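Local coordinates for protein superoxide dismutase [Mn], mitochondrial (Saccharomyces cerevisiae, PDB 3LSU) that probably destroys superoxide radicals in mitochondria by manganese-dependent dismutation to hydrogen peroxide and oxygen, at residues B[43-48]-B[65-70]. Sequence-based numbering, arbitrary orientation.
Sequences DQFQEL and IAIQQN
Phe45 and Ile67 are the residues whose CA atoms come nearest, 6.6 Å apart, in two nearly antiparallel helical segments, 43-48 and 65-70, whose short axes pass 9.7 Å apart at 157°. The pairing illustrates how one branched side chain can join two helices without a direct hydrogen bond between them. Ile67 points at the facing helix, and its CG1, CG2 and CD1 each meet a different neighbour. With CG1 anti to the carbonyl carbon (chi1 -62°), CG2 is set anti to the backbone N and lies 4.1 Å from CD1 of Phe45, reaching the ring at its edge, near the ring plane. On the other branch, CG1 packs 3.8 Å from CD1 of Leu48, while the terminal CD1 carries on to the amide of Gln44, whose OE1 is 3.4 Å away; these two side chains cross at about a right angle. The same amide oxygen accepts a hydrogen bond from a water (O to Gln44 OE1, 2.6 Å), which accepts one from Asn70 ND2, so a polar bridge flanks the apolar contact. Gln68 turns its amide back to its own helix, NE2 donating to Ile65 O (2.9 Å). The contact joins two helices of the alpha-hairpin domain, away from the manganese. Met64 and Ile71 extend the packing round Phe45, whose ring also meets Phe45 of a second subunit, and Asn70 OD1 is hydrogen-bonded to Gln129 of a third, placing helices 31-52 and 65-70 at subunit interfaces.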
ATOM      1  N   ASP B  43     -23.978   7.545  -1.105  1.00 22.72           N
ATOM      2  CA  ASP B  43     -25.081   7.985  -0.258  1.00 23.36           C
ATOM      3  C   ASP B  43     -24.623   8.176   1.178  1.00 25.34           C
ATOM      4  O   ASP B  43     -25.000   9.147   1.837  1.00 22.74           O
ATOM      5  CB  ASP B  43     -26.225   6.973  -0.291  1.00 24.48           C
ATOM      6  CG  ASP B  43     -27.003   7.021  -1.591  1.00 36.26           C
ATOM      7  OD1 ASP B  43     -26.788   7.974  -2.377  1.00 36.22           O
ATOM      8  OD2 ASP B  43     -27.826   6.111  -1.825  1.00 39.20           O
ATOM      9  N   GLN B  44     -23.831   7.229   1.673  1.00 24.71           N
ATOM     10  CA  GLN B  44     -23.342   7.327   3.040  1.00 26.06           C
ATOM     11  C   GLN B  44     -22.462   8.556   3.240  1.00 27.76           C
ATOM     12  O   GLN B  44     -22.541   9.207   4.277  1.00 26.43           O
ATOM     13  CB  GLN B  44     -22.630   6.045   3.469  1.00 26.66           C
ATOM     14  CG  GLN B  44     -23.599   4.918   3.786  1.00 25.53           C
ATOM     15  CD  GLN B  44     -22.901   3.601   4.015  1.00 35.81           C
ATOM     16  OE1 GLN B  44     -21.723   3.449   3.693  1.00 34.58           O
ATOM     17  NE2 GLN B  44     -23.626   2.632   4.564  1.00 40.72           N
ATOM     18  N   PHE B  45     -21.630   8.872   2.248  1.00 22.49           N
ATOM     19  CA  PHE B  45     -20.737  10.017   2.347  1.00 26.45           C
ATOM     20  C   PHE B  45     -21.521  11.323   2.296  1.00 26.87           C
ATOM     21  O   PHE B  45     -21.220  12.263   3.025  1.00 28.41           O
ATOM     22  CB  PHE B  45     -19.673   9.989   1.247  1.00 26.66           C
ATOM     23  CG  PHE B  45     -18.410  10.739   1.603  1.00 29.39           C
ATOM     24  CD1 PHE B  45     -17.331  10.077   2.185  1.00 28.09           C
ATOM     25  CD2 PHE B  45     -18.297  12.103   1.355  1.00 24.17           C
ATOM     26  CE1 PHE B  45     -16.160  10.761   2.515  1.00 31.87           C
ATOM     27  CE2 PHE B  45     -17.130  12.796   1.682  1.00 30.76           C
ATOM     28  CZ  PHE B  45     -16.059  12.127   2.258  1.00 29.15           C
ATOM     29  N   GLN B  46     -22.528  11.373   1.432  1.00 25.56           N
ATOM     30  CA  GLN B  46     -23.403  12.532   1.343  1.00 27.76           C
ATOM     31  C   GLN B  46     -24.050  12.776   2.702  1.00 30.01           C
ATOM     32  O   GLN B  46     -24.145  13.912   3.166  1.00 29.73           O
ATOM     33  CB  GLN B  46     -24.484  12.306   0.286  1.00 26.54           C
ATOM     34  CG  GLN B  46     -25.295  13.549  -0.037  1.00 33.12           C
ATOM     35  CD  GLN B  46     -24.429  14.698  -0.518  1.00 35.86           C
ATOM     36  OE1 GLN B  46     -24.235  15.684   0.195  1.00 44.61           O
ATOM     37  NE2 GLN B  46     -23.894  14.574  -1.727  1.00 32.67           N
ATOM     38  N   GLU B  47     -24.484  11.695   3.339  1.00 26.09           N
ATOM     39  CA  GLU B  47     -25.119  11.771   4.646  1.00 28.57           C
ATOM     40  C   GLU B  47     -24.144  12.346   5.689  1.00 34.54           C
ATOM     41  O   GLU B  47     -24.473  13.292   6.408  1.00 29.16           O
ATOM     42  CB  GLU B  47     -25.608  10.379   5.052  1.00 35.45           C
ATOM     43  CG  GLU B  47     -26.218  10.290   6.437  1.00 46.73           C
ATOM     44  CD  GLU B  47     -26.723   8.888   6.765  1.00 53.38           C
ATOM     45  OE1 GLU B  47     -26.424   7.937   5.999  1.00 53.36           O
ATOM     46  OE2 GLU B  47     -27.423   8.739   7.790  1.00 62.42           O
ATOM     47  N   LEU B  48     -22.940  11.785   5.757  1.00 25.58           N
ATOM     48  CA  LEU B  48     -21.912  12.287   6.668  1.00 26.71           C
ATOM     49  C   LEU B  48     -21.483  13.709   6.324  1.00 28.80           C
ATOM     50  O   LEU B  48     -21.200  14.514   7.208  1.00 29.54           O
ATOM     51  CB  LEU B  48     -20.689  11.369   6.657  1.00 26.92           C
ATOM     52  CG  LEU B  48     -20.881   9.982   7.269  1.00 28.18           C
ATOM     53  CD1 LEU B  48     -19.738   9.063   6.874  1.00 29.97           C
ATOM     54  CD2 LEU B  48     -20.984  10.079   8.779  1.00 33.89           C
ATOM     55  N   ILE B  65     -13.551   9.086   6.604  1.00 27.69           N
ATOM     56  CA  ILE B  65     -12.343   8.374   6.191  1.00 22.73           C
ATOM     57  C   ILE B  65     -12.642   6.892   5.995  1.00 25.01           C
ATOM     58  O   ILE B  65     -12.182   6.284   5.040  1.00 25.26           O
ATOM     59  CB  ILE B  65     -11.207   8.539   7.224  1.00 22.88           C
ATOM     60  CG1 ILE B  65     -10.858  10.013   7.398  1.00 30.09           C
ATOM     61  CG2 ILE B  65      -9.964   7.773   6.798  1.00 25.48           C
ATOM     62  CD1 ILE B  65      -9.724  10.251   8.377  1.00 27.03           C
ATOM     63  N   ALA B  66     -13.418   6.308   6.902  1.00 25.27           N
ATOM     64  CA  ALA B  66     -13.812   4.908   6.770  1.00 24.88           C
ATOM     65  C   ALA B  66     -14.550   4.654   5.457  1.00 27.40           C
ATOM     66  O   ALA B  66     -14.292   3.664   4.768  1.00 25.73           O
ATOM     67  CB  ALA B  66     -14.676   4.488   7.955  1.00 31.99           C
ATOM     68  N   ILE B  67     -15.457   5.560   5.102  1.00 22.72           N
ATOM     69  CA  ILE B  67     -16.311   5.369   3.926  1.00 21.63           C
ATOM     70  C   ILE B  67     -15.576   5.602   2.602  1.00 22.64           C
ATOM     71  O   ILE B  67     -15.927   5.019   1.580  1.00 22.43           O
ATOM     72  CB  ILE B  67     -17.569   6.271   3.988  1.00 22.66           C
ATOM     73  CG1 ILE B  67     -18.430   5.910   5.198  1.00 24.05           C
ATOM     74  CG2 ILE B  67     -18.421   6.118   2.730  1.00 26.24           C
ATOM     75  CD1 ILE B  67     -18.849   4.455   5.224  1.00 33.37           C
ATOM     76  N   GLN B  68     -14.554   6.445   2.600  1.00 23.89           N
ATOM     77  CA  GLN B  68     -13.871   6.702   1.339  1.00 25.02           C
ATOM     78  C   GLN B  68     -13.227   5.441   0.772  1.00 22.36           C
ATOM     79  O   GLN B  68     -13.082   5.307  -0.445  1.00 20.24           O
ATOM     80  CB  GLN B  68     -12.884   7.880   1.427  1.00 27.03           C
ATOM     81  CG  GLN B  68     -11.764   7.716   2.399  1.00 29.98           C
ATOM     82  CD  GLN B  68     -10.711   6.715   1.950  1.00 26.96           C
ATOM     83  OE1 GLN B  68     -10.349   6.634   0.765  1.00 29.87           O
ATOM     84  NE2 GLN B  68     -10.195   5.963   2.907  1.00 28.49           N
ATOM     85  N   GLN B  69     -12.847   4.513   1.647  1.00 22.94           N
ATOM     86  CA  GLN B  69     -12.311   3.230   1.192  1.00 24.59           C
ATOM     87  C   GLN B  69     -13.299   2.502   0.274  1.00 23.34           C
ATOM     88  O   GLN B  69     -12.916   1.944  -0.764  1.00 20.71           O
ATOM     89  CB  GLN B  69     -11.978   2.340   2.391  1.00 24.74           C
ATOM     90  CG  GLN B  69     -11.358   1.010   1.998  1.00 32.34           C
ATOM     91  CD  GLN B  69     -10.892   0.216   3.204  1.00 39.75           C
ATOM     92  OE1 GLN B  69     -10.567   0.791   4.250  1.00 42.52           O
ATOM     93  NE2 GLN B  69     -10.859  -1.113   3.068  1.00 42.04           N
ATOM     94  N   ASN B  70     -14.572   2.496   0.672  1.00 21.19           N
ATOM     95  CA  ASN B  70     -15.629   1.867  -0.118  1.00 20.38           C
ATOM     96  C   ASN B  70     -15.964   2.652  -1.391  1.00 22.00           C
ATOM     97  O   ASN B  70     -16.342   2.072  -2.412  1.00 17.66           O
ATOM     98  CB  ASN B  70     -16.888   1.685   0.730  1.00 19.12           C
ATOM     99  CG  ASN B  70     -16.668   0.751   1.911  1.00 27.66           C
ATOM    100  OD1 ASN B  70     -15.753  -0.069   1.902  1.00 28.34           O
ATOM    101  ND2 ASN B  70     -17.516   0.869   2.931  1.00 27.13           N
TER
HETATM  102  O   HOH W   1     -19.939   2.137   2.327  1.00 30.29           O